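Local coordinates for protein botulinum neurotoxin type C1 (Clostridium botulinum, PDB 3R4S) that binds gangliosides through its receptor-binding domain as a step in cell entry, and as a whole toxin probably acts as a metalloprotease inside the cell, at residues 31-36 with 61-66; 246-251 with 290-295. All blocks are in the same frame, centred on the assembly; numbering follows the deposited sequence.

Contact 1 pairs 31-36 with 61-66 and contact 2 pairs 246-251 with 290-295. They lie in different halves of the receptor-binding fragment, the first in the jelly-roll-like half and the second in the trefoil half. Their centres are 40 Å apart. In contact 1 Val61 and Val63 are buried while Glu32 and Glu36 are exposed; in contact 2 Leu246, Tyr248 and Ile290 are buried while Asn249 is exposed. Contact 1 joins two strands by regular backbone bonds, with valines and Glu35 on one face, and Glu32, Ser34, Ile62 and Thr64 on the other. Contact 2 sets a loop against a strand through one direct backbone bond, two waters, an aromatic ring and Lys291 of a sialic acid pocket.

Contact 1 (31-36 with 61-66); sequences AEVSEE and VIVTQN
Two antiparallel strands of the jelly-roll-like, concanavalin-related half of the fragment meet here, Glu32 to Glu36 against Val61 to Thr64. Their axes come within 4.7 Å. Glu32 and Thr64 form a hydrogen-bonded pair. The bond from Thr64 N to Glu32 O is 2.7 Å long and almost straight. The return bond from Glu32 N to Thr64 O is 2.9 Å and more bent, at 152°. Ser34 and Ile62 form the next such pair, with Ile62 N 2.9 Å from Ser34 O. Val33-Val63 and Glu35-Val61 are non-hydrogen-bonded pairs.

The two faces differ. On one, the valines meet by their methyls. Val33 has CG1 anti to its backbone N (chi1 -177°), and this branch meets Val61 CG1 diagonally at 4.1 Å. Next to it, the CG carbon of Glu35 runs alongside Val61 CG2. At the far end, Ala31 CB touches Val63 CG1 at 3.8 Å. The other face carries Glu32, Ser34, Ile62 and Thr64. Ser34 OG, set between its own N and carbonyl carbon (chi1 66°), lies 3.9 Å from Ile62 CB. The extended Glu36 brings OE2 to 3.8 Å from Ile62 CD1.

Strand 185-192 continues the sheet beyond Val61 and Val63, which bond through their backbones to Phe188 and Ile186. The valine face packs on Leu14 and Leu16 of strand 12-18 and on Leu23 of strand 23-25, which belong to the other sheet of this half. Asn66 then caps the start of helix 67-73.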
ATOM      1  N   ALA A  31       4.668  17.286  23.734  1.00 24.43           N
ATOM      2  CA  ALA A  31       3.864  16.237  24.345  1.00 25.67           C
ATOM      3  C   ALA A  31       4.805  15.200  24.931  1.00 25.18           C
ATOM      4  O   ALA A  31       5.892  14.978  24.409  1.00 27.53           O
ATOM      5  CB  ALA A  31       2.922  15.590  23.327  1.00 22.89           C
ATOM      6  N   GLU A  32       4.393  14.575  26.022  1.00 25.22           N
ATOM      7  CA  GLU A  32       5.149  13.483  26.611  1.00 26.95           C
ATOM      8  C   GLU A  32       4.754  12.180  25.928  1.00 28.24           C
ATOM      9  O   GLU A  32       3.573  11.926  25.685  1.00 28.22           O
ATOM     10  CB  GLU A  32       4.861  13.399  28.113  1.00 30.29           C
ATOM     11  CG  GLU A  32       5.299  12.089  28.758  1.00 42.76           C
ATOM     12  CD  GLU A  32       4.697  11.873  30.148  1.00 52.93           C
ATOM     13  OE1 GLU A  32       4.133  12.836  30.726  1.00 52.75           O
ATOM     14  OE2 GLU A  32       4.793  10.731  30.660  1.00 53.43           O
ATOM     15  N   VAL A  33       5.741  11.357  25.611  1.00 26.03           N
ATOM     16  CA  VAL A  33       5.496  10.101  24.928  1.00 26.62           C
ATOM     17  C   VAL A  33       6.173   8.973  25.675  1.00 31.04           C
ATOM     18  O   VAL A  33       7.372   9.031  25.931  1.00 32.93           O
ATOM     19  CB  VAL A  33       6.068  10.113  23.496  1.00 27.31           C
ATOM     20  CG1 VAL A  33       5.720   8.801  22.775  1.00 19.77           C
ATOM     21  CG2 VAL A  33       5.571  11.321  22.720  1.00 22.21           C
ATOM     22  N   SER A  34       5.417   7.942  26.018  1.00 30.26           N
ATOM     23  CA  SER A  34       6.025   6.770  26.626  1.00 33.00           C
ATOM     24  C   SER A  34       5.609   5.476  25.930  1.00 32.13           C
ATOM     25  O   SER A  34       4.583   5.420  25.244  1.00 31.32           O
ATOM     26  CB  SER A  34       5.720   6.716  28.123  1.00 33.67           C
ATOM     27  OG  SER A  34       4.344   6.527  28.357  1.00 42.88           O
ATOM     28  N   GLU A  35       6.426   4.443  26.094  1.00 32.19           N
ATOM     29  CA  GLU A  35       6.132   3.125  25.543  1.00 32.28           C
ATOM     30  C   GLU A  35       6.074   2.092  26.646  1.00 35.72           C
ATOM     31  O   GLU A  35       6.818   2.168  27.625  1.00 35.43           O
ATOM     32  CB  GLU A  35       7.199   2.697  24.549  1.00 30.25           C
ATOM     33  CG  GLU A  35       7.159   3.436  23.243  1.00 38.15           C
ATOM     34  CD  GLU A  35       8.211   4.511  23.162  1.00 48.61           C
ATOM     35  OE1 GLU A  35       9.103   4.415  22.280  1.00 53.11           O
ATOM     36  OE2 GLU A  35       8.150   5.446  23.988  1.00 48.70           O
ATOM     37  N   GLU A  36       5.183   1.124  26.470  1.00 33.57           N
ATOM     38  CA  GLU A  36       5.079  -0.026  27.353  1.00 34.20           C
ATOM     39  C   GLU A  36       4.887  -1.252  26.483  1.00 33.71           C
ATOM     40  O   GLU A  36       4.271  -1.171  25.421  1.00 28.00           O
ATOM     41  CB  GLU A  36       3.882   0.125  28.297  1.00 34.86           C
ATOM     42  CG  GLU A  36       3.979   1.330  29.217  1.00 43.73           C
ATOM     43  CD  GLU A  36       2.752   1.510  30.093  1.00 48.24           C
ATOM     44  OE1 GLU A  36       1.957   0.552  30.210  1.00 44.09           O
ATOM     45  OE2 GLU A  36       2.588   2.613  30.666  1.00 47.55           O
ATOM     46  N   VAL A  61       1.657   2.697  23.076  1.00 25.38           N
ATOM     47  CA  VAL A  61       2.322   3.990  23.007  1.00 23.12           C
ATOM     48  C   VAL A  61       1.360   5.045  23.527  1.00 27.07           C
ATOM     49  O   VAL A  61       0.262   5.190  23.003  1.00 22.12           O
ATOM     50  CB  VAL A  61       2.752   4.354  21.577  1.00 21.45           C
ATOM     51  CG1 VAL A  61       3.324   5.769  21.534  1.00 21.09           C
ATOM     52  CG2 VAL A  61       3.764   3.341  21.034  1.00 22.03           C
ATOM     53  N   ILE A  62       1.769   5.772  24.563  1.00 23.09           N
ATOM     54  CA  ILE A  62       0.902   6.758  25.182  1.00 25.41           C
ATOM     55  C   ILE A  62       1.428   8.172  24.956  1.00 26.62           C
ATOM     56  O   ILE A  62       2.549   8.489  25.351  1.00 24.77           O
ATOM     57  CB  ILE A  62       0.795   6.518  26.689  1.00 26.34           C
ATOM     58  CG1 ILE A  62       0.402   5.069  26.973  1.00 29.65           C
ATOM     59  CG2 ILE A  62      -0.188   7.483  27.312  1.00 23.82           C
ATOM     60  CD1 ILE A  62       0.405   4.732  28.440  1.00 38.17           C
ATOM     61  N   VAL A  63       0.620   9.015  24.311  1.00 21.76           N
ATOM     62  CA  VAL A  63       0.983  10.417  24.100  1.00 20.69           C
ATOM     63  C   VAL A  63       0.171  11.275  25.060  1.00 25.02           C
ATOM     64  O   VAL A  63      -1.065  11.193  25.085  1.00 25.21           O
ATOM     65  CB  VAL A  63       0.686  10.879  22.664  1.00 20.73           C
ATOM     66  CG1 VAL A  63       1.065  12.343  22.485  1.00 23.08           C
ATOM     67  CG2 VAL A  63       1.419  10.004  21.647  1.00 19.43           C
ATOM     68  N   THR A  64       0.859  12.083  25.862  1.00 22.32           N
ATOM     69  CA  THR A  64       0.187  12.994  26.786  1.00 23.28           C
ATOM     70  C   THR A  64       0.474  14.427  26.379  1.00 22.98           C
ATOM     71  O   THR A  64       1.586  14.930  26.550  1.00 24.53           O
ATOM     72  CB  THR A  64       0.611  12.756  28.239  1.00 27.68           C
ATOM     73  OG1 THR A  64       0.362  11.390  28.579  1.00 25.79           O
ATOM     74  CG2 THR A  64      -0.174  13.669  29.191  1.00 25.65           C
ATOM     75  N   GLN A  65      -0.538  15.075  25.823  1.00 21.22           N
ATOM     76  CA  GLN A  65      -0.383  16.424  25.304  1.00 23.36           C
ATOM     77  C   GLN A  65      -0.506  17.454  26.408  1.00 26.42           C
ATOM     78  O   GLN A  65      -1.102  17.201  27.459  1.00 23.15           O
ATOM     79  CB  GLN A  65      -1.451  16.717  24.254  1.00 20.33           C
ATOM     80  CG  GLN A  65      -1.339  15.852  23.008  1.00 23.47           C
ATOM     81  CD  GLN A  65      -2.529  16.032  22.097  1.00 26.98           C
ATOM     82  OE1 GLN A  65      -2.497  16.858  21.187  1.00 31.26           O
ATOM     83  NE2 GLN A  65      -3.608  15.281  22.358  1.00 28.63           N
ATOM     84  N   ASN A  66       0.061  18.625  26.148  1.00 24.08           N
ATOM     85  CA  ASN A  66      -0.208  19.806  26.943  1.00 26.73           C
ATOM     86  C   ASN A  66      -1.714  20.088  26.942  1.00 24.94           C
ATOM     87  O   ASN A  66      -2.322  20.222  25.884  1.00 23.31           O
ATOM     88  CB  ASN A  66       0.577  20.977  26.341  1.00 24.68           C
ATOM     89  CG  ASN A  66       0.351  22.261  27.075  1.00 30.75           C
ATOM     90  OD1 ASN A  66      -0.753  22.810  27.060  1.00 28.23           O
ATOM     91  ND2 ASN A  66       1.398  22.759  27.730  1.00 39.64           N
TER

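Contact 2 (246-251 with 290-295); sequences LRYNKE and IKRIRG. With SIA (N-acetyl-alpha-neuraminic acid), chain D.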
ATOM      1  N   LEU A 246       9.971  -1.255  -3.053  1.00 19.51           N
ATOM      2  CA  LEU A 246      10.335  -2.365  -3.931  1.00 20.81           C
ATOM      3  C   LEU A 246      11.864  -2.561  -3.973  1.00 21.74           C
ATOM      4  O   LEU A 246      12.620  -1.589  -4.056  1.00 21.89           O
ATOM      5  CB  LEU A 246       9.787  -2.133  -5.340  1.00 16.10           C
ATOM      6  CG  LEU A 246       9.812  -3.372  -6.243  1.00 20.73           C
ATOM      7  CD1 LEU A 246       8.834  -4.434  -5.702  1.00 19.35           C
ATOM      8  CD2 LEU A 246       9.464  -2.983  -7.689  1.00 15.75           C
ATOM      9  N   ARG A 247      12.303  -3.819  -3.924  1.00 21.27           N
ATOM     10  CA  ARG A 247      13.724  -4.152  -3.811  1.00 24.00           C
ATOM     11  C   ARG A 247      14.229  -5.037  -4.947  1.00 25.32           C
ATOM     12  O   ARG A 247      13.505  -5.919  -5.425  1.00 25.22           O
ATOM     13  CB  ARG A 247      13.978  -4.892  -2.495  1.00 27.52           C
ATOM     14  CG  ARG A 247      13.690  -4.062  -1.253  1.00 31.07           C
ATOM     15  CD  ARG A 247      14.800  -3.054  -1.025  1.00 27.98           C
ATOM     16  NE  ARG A 247      14.625  -2.338   0.237  1.00 30.27           N
ATOM     17  CZ  ARG A 247      15.572  -1.608   0.819  1.00 33.29           C
ATOM     18  NH1 ARG A 247      16.774  -1.502   0.257  1.00 30.43           N
ATOM     19  NH2 ARG A 247      15.323  -0.987   1.963  1.00 33.92           N
ATOM     20  N   TYR A 248      15.472  -4.802  -5.361  1.00 22.72           N
ATOM     21  CA  TYR A 248      16.196  -5.725  -6.235  1.00 27.01           C
ATOM     22  C   TYR A 248      16.646  -6.936  -5.428  1.00 27.42           C
ATOM     23  O   TYR A 248      16.766  -6.858  -4.205  1.00 26.28           O
ATOM     24  CB  TYR A 248      17.434  -5.046  -6.838  1.00 26.29           C
ATOM     25  CG  TYR A 248      17.115  -3.940  -7.815  1.00 23.53           C
ATOM     26  CD1 TYR A 248      16.634  -4.230  -9.090  1.00 19.26           C
ATOM     27  CD2 TYR A 248      17.290  -2.609  -7.464  1.00 21.32           C
ATOM     28  CE1 TYR A 248      16.340  -3.228  -9.990  1.00 22.77           C
ATOM     29  CE2 TYR A 248      16.993  -1.585  -8.361  1.00 21.97           C
ATOM     30  CZ  TYR A 248      16.518  -1.902  -9.624  1.00 24.18           C
ATOM     31  OH  TYR A 248      16.216  -0.898 -10.526  1.00 20.24           O
ATOM     32  N   ASN A 249      16.886  -8.050  -6.115  1.00 24.28           N
ATOM     33  CA  ASN A 249      17.438  -9.249  -5.488  1.00 26.30           C
ATOM     34  C   ASN A 249      16.534  -9.846  -4.422  1.00 29.74           C
ATOM     35  O   ASN A 249      17.007 -10.421  -3.441  1.00 31.36           O
ATOM     36  CB  ASN A 249      18.809  -8.967  -4.875  1.00 26.99           C
ATOM     37  CG  ASN A 249      19.766  -8.326  -5.854  1.00 30.14           C
ATOM     38  OD1 ASN A 249      19.676  -8.534  -7.067  1.00 27.76           O
ATOM     39  ND2 ASN A 249      20.686  -7.533  -5.332  1.00 30.99           N
ATOM     40  N   LYS A 250      15.231  -9.717  -4.612  1.00 27.09           N
ATOM     41  CA  LYS A 250      14.289 -10.214  -3.627  1.00 24.87           C
ATOM     42  C   LYS A 250      13.128 -10.861  -4.355  1.00 25.86           C
ATOM     43  O   LYS A 250      12.636 -10.332  -5.351  1.00 24.43           O
ATOM     44  CB  LYS A 250      13.824  -9.069  -2.719  1.00 25.03           C
ATOM     45  CG  LYS A 250      12.649  -9.394  -1.804  1.00 30.45           C
ATOM     46  CD  LYS A 250      12.299  -8.195  -0.911  1.00 33.27           C
ATOM     47  CE  LYS A 250      11.069  -8.469  -0.035  1.00 34.68           C
ATOM     48  NZ  LYS A 250      11.310  -9.549   0.968  1.00 52.49           N
ATOM     49  N   GLU A 251      12.709 -12.021  -3.866  1.00 22.90           N
ATOM     50  CA  GLU A 251      11.638 -12.788  -4.486  1.00 29.41           C
ATOM     51  C   GLU A 251      10.288 -12.106  -4.378  1.00 26.60           C
ATOM     52  O   GLU A 251       9.883 -11.708  -3.289  1.00 25.95           O
ATOM     53  CB  GLU A 251      11.530 -14.167  -3.828  1.00 30.63           C
ATOM     54  CG  GLU A 251      12.695 -15.094  -4.108  1.00 35.65           C
ATOM     55  CD  GLU A 251      12.423 -16.511  -3.618  1.00 41.67           C
ATOM     56  OE1 GLU A 251      11.916 -16.681  -2.482  1.00 38.42           O
ATOM     57  OE2 GLU A 251      12.712 -17.454  -4.377  1.00 42.93           O
ATOM     58  N   ILE A 290      13.962  -9.267  -9.283  1.00 22.61           N
ATOM     59  CA  ILE A 290      14.292  -8.123 -10.124  1.00 24.52           C
ATOM     60  C   ILE A 290      15.783  -7.833 -10.045  1.00 25.05           C
ATOM     61  O   ILE A 290      16.341  -7.764  -8.953  1.00 22.80           O
ATOM     62  CB  ILE A 290      13.513  -6.865  -9.669  1.00 23.16           C
ATOM     63  CG1 ILE A 290      12.023  -7.193  -9.483  1.00 22.50           C
ATOM     64  CG2 ILE A 290      13.700  -5.722 -10.659  1.00 21.26           C
ATOM     65  CD1 ILE A 290      11.225  -6.087  -8.842  1.00 21.99           C
ATOM     66  N   LYS A 291      16.429  -7.660 -11.194  1.00 26.27           N
ATOM     67  CA  LYS A 291      17.871  -7.393 -11.212  1.00 25.14           C
ATOM     68  C   LYS A 291      18.160  -6.035 -11.832  1.00 26.01           C
ATOM     69  O   LYS A 291      17.642  -5.704 -12.901  1.00 23.94           O
ATOM     70  CB  LYS A 291      18.628  -8.473 -11.997  1.00 23.33           C
ATOM     71  CG  LYS A 291      18.278  -9.891 -11.593  1.00 24.77           C
ATOM     72  CD  LYS A 291      18.718 -10.209 -10.171  1.00 25.87           C
ATOM     73  CE  LYS A 291      20.241 -10.177 -10.028  1.00 30.06           C
ATOM     74  NZ  LYS A 291      20.674 -10.529  -8.627  1.00 38.97           N
ATOM     75  N   ARG A 292      19.016  -5.263 -11.180  1.00 21.22           N
ATOM     76  CA  ARG A 292      19.319  -3.917 -11.644  1.00 22.84           C
ATOM     77  C   ARG A 292      20.370  -3.880 -12.756  1.00 26.95           C
ATOM     78  O   ARG A 292      21.385  -4.567 -12.698  1.00 28.18           O
ATOM     79  CB  ARG A 292      19.777  -3.046 -10.476  1.00 23.24           C
ATOM     80  CG  ARG A 292      19.944  -1.558 -10.833  1.00 26.36           C
ATOM     81  CD  ARG A 292      20.400  -0.739  -9.612  1.00 28.71           C
ATOM     82  NE  ARG A 292      21.706  -1.188  -9.143  1.00 29.48           N
ATOM     83  CZ  ARG A 292      22.039  -1.369  -7.868  1.00 34.20           C
ATOM     84  NH1 ARG A 292      21.162  -1.139  -6.894  1.00 31.33           N
ATOM     85  NH2 ARG A 292      23.260  -1.786  -7.564  1.00 32.11           N
ATOM     86  N   ILE A 293      20.111  -3.068 -13.771  1.00 26.39           N
ATOM     87  CA  ILE A 293      21.098  -2.779 -14.802  1.00 27.98           C
ATOM     88  C   ILE A 293      21.607  -1.359 -14.589  1.00 32.27           C
ATOM     89  O   ILE A 293      22.810  -1.121 -14.565  1.00 30.89           O
ATOM     90  CB  ILE A 293      20.497  -2.901 -16.209  1.00 27.55           C
ATOM     91  CG1 ILE A 293      20.250  -4.376 -16.556  1.00 27.37           C
ATOM     92  CG2 ILE A 293      21.416  -2.259 -17.242  1.00 28.11           C
ATOM     93  CD1 ILE A 293      19.486  -4.559 -17.851  1.00 24.10           C
ATOM     94  N   ARG A 294      20.675  -0.421 -14.413  1.00 30.63           N
ATOM     95  CA  ARG A 294      21.022   0.972 -14.124  1.00 29.22           C
ATOM     96  C   ARG A 294      20.092   1.562 -13.062  1.00 26.87           C
ATOM     97  O   ARG A 294      18.862   1.492 -13.182  1.00 24.68           O
ATOM     98  CB  ARG A 294      20.959   1.822 -15.396  1.00 30.79           C
ATOM     99  CG  ARG A 294      21.521   3.230 -15.217  1.00 36.91           C
ATOM    100  CD  ARG A 294      21.087   4.148 -16.348  1.00 38.46           C
ATOM    101  NE  ARG A 294      19.695   4.561 -16.188  1.00 42.31           N
ATOM    102  CZ  ARG A 294      18.979   5.175 -17.129  1.00 44.88           C
ATOM    103  NH1 ARG A 294      19.519   5.439 -18.315  1.00 40.08           N
ATOM    104  NH2 ARG A 294      17.718   5.519 -16.886  1.00 39.36           N
ATOM    105  N   GLY A 295      20.682   2.139 -12.022  1.00 27.42           N
ATOM    106  CA  GLY A 295      19.921   2.787 -10.970  1.00 27.80           C
ATOM    107  C   GLY A 295      20.839   3.333  -9.893  1.00 35.10           C
ATOM    108  O   GLY A 295      22.054   3.411 -10.080  1.00 33.59           O
TER
HETATM  109  C1  SIA D6859      21.670 -13.067 -12.276  1.00 35.83           C
HETATM  110  C2  SIA D6859      23.097 -12.712 -12.632  1.00 36.00           C
HETATM  111  C3  SIA D6859      24.089 -13.727 -12.062  1.00 34.15           C
HETATM  112  C4  SIA D6859      24.148 -15.030 -12.842  1.00 38.78           C
HETATM  113  C5  SIA D6859      24.261 -14.752 -14.329  1.00 38.27           C
HETATM  114  C6  SIA D6859      23.107 -13.849 -14.750  1.00 37.29           C
HETATM  115  C7  SIA D6859      23.080 -13.554 -16.247  1.00 34.41           C
HETATM  116  C8  SIA D6859      21.915 -12.624 -16.580  1.00 34.03           C
HETATM  117  C9  SIA D6859      21.702 -12.536 -18.088  1.00 26.40           C
HETATM  118  C10 SIA D6859      24.927 -16.560 -15.791  1.00 39.28           C
HETATM  119  C11 SIA D6859      24.576 -17.892 -16.401  1.00 37.30           C
HETATM  120  N5  SIA D6859      24.018 -16.035 -14.965  1.00 35.48           N
HETATM  121  O1A SIA D6859      20.750 -12.601 -12.999  1.00 33.23           O
HETATM  122  O1B SIA D6859      21.447 -13.793 -11.277  1.00 33.55           O
HETATM  123  O2  SIA D6859      23.370 -11.421 -12.073  1.00 35.85           O
HETATM  124  O4  SIA D6859      25.287 -15.786 -12.424  1.00 42.37           O
HETATM  125  O6  SIA D6859      23.199 -12.604 -14.053  1.00 33.26           O
HETATM  126  O7  SIA D6859      24.304 -12.910 -16.626  1.00 36.61           O
HETATM  127  O8  SIA D6859      20.710 -13.085 -15.937  1.00 31.58           O
HETATM  128  O9  SIA D6859      21.113 -13.768 -18.512  1.00 27.85           O
HETATM  129  O10 SIA D6859      25.979 -15.988 -16.038  1.00 37.25           O
HETATM  130  O   HOH W   1      13.668  -8.268  -6.576  1.00 23.72           O
HETATM  131  O   HOH W   2      20.309  -6.386  -8.786  1.00 27.58           O
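Tyr248 has CG anti to its carbonyl carbon (chi1 -68°), and Arg292 has CG anti to its backbone N (chi1 -172°); these torsions bring the arginine stem across the ring at about a right angle. Arg292 CB sits over one face of the Tyr248 ring, 3.4 Å from its centroid, in a CH-pi contact. Ile290 CG2 touches Tyr248 CD1 at 3.6 Å. The Tyr248 hydroxyl is held by Asp306. At the next residue, Asn249 N donates a nearly straight bond of 2.9 Å to Ile290 O.

The Lys291 chain starts away from the loop. Bends at chi2 and chi3 fold it back, and NZ bonds to Asn249 OD1 at 2.7 Å from above the amide plane. Water 2 gives a second bond to OD1 and accepts one from Arg292 N. Water 1 links the two segments, bridging Arg247 O and Lys250 N of the loop to Ile290 N of the strand.

Lys291 meets SIA through its carbon chain, CE lying 3.9 Å from SIA O1A, while its amine is turned to Asn249. Tyr309, Asn320, Gln346 and Thr347 hydrogen-bond the sugar. The contact joins a loop to strand 288-292 of the beta-trefoil beside a bound sialic acid, consistent with one of the two ganglioside sites of the toxin.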